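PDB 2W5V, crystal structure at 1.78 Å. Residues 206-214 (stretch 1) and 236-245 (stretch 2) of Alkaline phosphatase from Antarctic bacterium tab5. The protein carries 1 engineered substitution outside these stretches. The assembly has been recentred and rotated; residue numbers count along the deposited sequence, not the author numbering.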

# COMPACT_ATOMS: atom_id res chain seq x y z
N ALA B 206 -2.40 11.79 38.42
CA ALA B 206 -1.71 10.55 38.78
C ALA B 206 -2.45 9.71 39.82
O ALA B 206 -2.42 8.49 39.76
CB ALA B 206 -0.30 10.85 39.24
N SER B 207 -3.09 10.37 40.78
CA SER B 207 -3.73 9.63 41.87
C SER B 207 -5.21 9.32 41.62
O SER B 207 -5.90 8.82 42.51
CB SER B 207 -3.56 10.36 43.20
OG SER B 207 -4.07 11.68 43.14
N ASN B 208 -5.70 9.60 40.42
CA ASN B 208 -7.06 9.21 40.07
C ASN B 208 -7.12 7.74 39.66
O ASN B 208 -6.18 7.22 39.07
CB ASN B 208 -7.59 10.08 38.93
CG ASN B 208 -7.70 11.54 39.30
OD1 ASN B 208 -7.58 12.42 38.45
ND2 ASN B 208 -7.92 11.81 40.58
N ARG B 209 -8.23 7.07 39.97
CA ARG B 209 -8.41 5.68 39.56
C ARG B 209 -8.66 5.57 38.05
O ARG B 209 -8.08 4.72 37.37
CB ARG B 209 -9.55 5.04 40.35
CG ARG B 209 -9.88 3.62 39.93
CD ARG B 209 -8.65 2.71 39.91
NE ARG B 209 -8.98 1.35 39.48
CZ ARG B 209 -8.92 0.91 38.22
NH1 ARG B 209 -8.54 1.72 37.24
NH2 ARG B 209 -9.25 -0.35 37.94
N LYS B 210 -9.52 6.43 37.52
CA LYS B 210 -9.75 6.50 36.08
C LYS B 210 -9.85 7.95 35.68
O LYS B 210 -10.19 8.80 36.50
CB LYS B 210 -11.04 5.80 35.69
CG LYS B 210 -11.17 4.35 36.12
CD LYS B 210 -12.51 3.83 35.60
CE LYS B 210 -13.03 2.65 36.38
NZ LYS B 210 -14.49 2.49 36.13
N MET B 211 -9.61 8.24 34.41
CA MET B 211 -9.60 9.62 33.96
C MET B 211 -10.29 9.78 32.61
O MET B 211 -10.02 9.02 31.68
CB MET B 211 -8.16 10.13 33.88
CG MET B 211 -8.07 11.63 33.66
SD MET B 211 -8.69 12.51 35.09
CE MET B 211 -9.14 14.08 34.36
N GLY B 212 -11.17 10.76 32.51
CA GLY B 212 -11.86 11.03 31.26
C GLY B 212 -11.78 12.50 30.87
O GLY B 212 -12.03 13.38 31.69
N PHE B 213 -11.41 12.76 29.62
CA PHE B 213 -11.36 14.12 29.10
C PHE B 213 -12.40 14.31 28.00
O PHE B 213 -12.33 13.65 26.95
CB PHE B 213 -9.97 14.44 28.53
CG PHE B 213 -8.88 14.53 29.56
CD1 PHE B 213 -8.58 15.75 30.17
CD2 PHE B 213 -8.12 13.42 29.89
CE1 PHE B 213 -7.56 15.85 31.11
CE2 PHE B 213 -7.09 13.51 30.83
CZ PHE B 213 -6.81 14.72 31.44
N LEU B 214 -13.36 15.19 28.24
CA LEU B 214 -14.39 15.53 27.26
C LEU B 214 -14.22 17.00 26.87
O LEU B 214 -14.81 17.88 27.50
CB LEU B 214 -15.79 15.26 27.82
CG LEU B 214 -16.15 13.78 28.01
CD1 LEU B 214 -17.40 13.61 28.88
CD2 LEU B 214 -16.32 13.08 26.66
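Stretch 2, residues 236-245: DLAIQFLSKD

Stretch 2 continues a helix through Leu-242; Ser-243 is the first residue to leave helical phi/psi (-96/7), and the chain then runs on as loop. The helix lies nearly antiparallel to the strand ending at Leu-214: their N-to-C directions differ by 167° and the axes approach to 10.3 Å, a gap that side chains must fill. The i to i+4 bonds Phe-241 N to Leu-237 O (2.9 Å) and Leu-242 N to Ala-238 O (2.8 Å) fix the helical geometry, and Ser-243 OG adds a bond to Ile-239 O at 2.7 Å.

Apolar packing comes from Leu-237 and Phe-241, one helical turn apart, both with CA-to-CB directed toward stretch 1 and chi1 t. Leu-237 CD2 lies 3.6 Å from Phe-213 CE2. Phe-241 covers more ground: Met-211 CB sits over one ring face, 4.3 Å from Phe-241 CZ, while Asn-208 O and Arg-209 O meet the ring edge, at 3.3 and 3.5 Å from that same Phe-241 CZ.

Polar contacts gather at Lys-244, beyond the helix. Its NZ donates to Ala-206 O at 2.8 Å; Asn-208 O, although 2.9 Å from Lys-244 NZ, is at a poor angle for a hydrogen bond. Water 1 accepts from Lys-244 NZ (3.0 Å) and donates to Arg-209 O (2.7 Å), bridging the stretches.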

# COMPACT_ATOMS: atom_id res chain seq x y z
N ASP B 236 0.29 10.45 24.88
CA ASP B 236 1.41 10.40 25.81
C ASP B 236 0.90 10.39 27.25
O ASP B 236 1.47 9.72 28.13
CB ASP B 236 2.33 11.60 25.61
CG ASP B 236 3.62 11.48 26.39
OD1 ASP B 236 4.43 10.59 26.05
OD2 ASP B 236 3.81 12.26 27.35
N LEU B 237 -0.16 11.14 27.49
CA LEU B 237 -0.77 11.18 28.82
C LEU B 237 -1.37 9.81 29.15
O LEU B 237 -1.20 9.30 30.27
CB LEU B 237 -1.85 12.26 28.87
CG LEU B 237 -2.43 12.57 30.25
CD1 LEU B 237 -1.33 13.08 31.18
CD2 LEU B 237 -3.54 13.58 30.12
N ALA B 238 -2.06 9.20 28.18
CA ALA B 238 -2.65 7.88 28.37
C ALA B 238 -1.58 6.86 28.73
O ALA B 238 -1.74 6.06 29.64
CB ALA B 238 -3.39 7.44 27.10
N ILE B 239 -0.47 6.91 28.00
CA ILE B 239 0.64 6.01 28.28
C ILE B 239 1.13 6.13 29.73
O ILE B 239 1.30 5.12 30.42
CB ILE B 239 1.80 6.25 27.32
CG1 ILE B 239 1.43 5.73 25.93
CG2 ILE B 239 3.05 5.55 27.84
CD1 ILE B 239 2.41 6.17 24.83
N GLN B 240 1.35 7.35 30.19
CA GLN B 240 1.83 7.56 31.55
C GLN B 240 0.79 7.12 32.57
O GLN B 240 1.13 6.50 33.58
CB GLN B 240 2.18 9.02 31.79
CG GLN B 240 3.18 9.59 30.81
CD GLN B 240 3.51 11.03 31.12
OE1 GLN B 240 4.24 11.32 32.08
NE2 GLN B 240 2.97 11.95 30.32
N PHE B 241 -0.47 7.45 32.32
CA PHE B 241 -1.50 7.13 33.30
C PHE B 241 -1.72 5.63 33.41
O PHE B 241 -1.87 5.10 34.50
CB PHE B 241 -2.83 7.80 32.93
CG PHE B 241 -3.93 7.52 33.92
CD1 PHE B 241 -4.01 8.25 35.10
CD2 PHE B 241 -4.88 6.54 33.68
CE1 PHE B 241 -5.01 8.00 36.02
CE2 PHE B 241 -5.89 6.29 34.59
CZ PHE B 241 -5.96 7.02 35.77
N LEU B 242 -1.73 4.96 32.26
CA LEU B 242 -2.05 3.54 32.23
C LEU B 242 -0.89 2.66 32.68
O LEU B 242 -1.09 1.50 33.03
CB LEU B 242 -2.54 3.12 30.84
CG LEU B 242 -3.89 3.75 30.46
CD1 LEU B 242 -4.25 3.41 29.03
CD2 LEU B 242 -4.98 3.31 31.44
N SER B 243 0.32 3.20 32.68
CA SER B 243 1.48 2.42 33.08
C SER B 243 1.84 2.65 34.55
O SER B 243 2.87 2.16 35.02
CB SER B 243 2.68 2.66 32.16
OG SER B 243 3.04 4.03 32.11
N LYS B 244 1.01 3.39 35.26
CA LYS B 244 1.15 3.52 36.71
C LYS B 244 1.33 2.15 37.34
O LYS B 244 0.71 1.17 36.91
CB LYS B 244 -0.10 4.16 37.32
CG LYS B 244 -0.13 5.67 37.27
CD LYS B 244 -1.55 6.18 37.50
CE LYS B 244 -2.16 5.60 38.76
NZ LYS B 244 -3.56 6.09 38.96
N ASP B 245 2.16 2.08 38.38
CA ASP B 245 2.30 0.87 39.18
C ASP B 245 2.79 -0.31 38.35
O ASP B 245 2.44 -1.46 38.63
CB ASP B 245 0.96 0.52 39.84
CG ASP B 245 0.41 1.66 40.70
OD1 ASP B 245 -0.83 1.78 40.80
OD2 ASP B 245 1.22 2.43 41.26
O HOH W 1 -5.46 4.11 37.66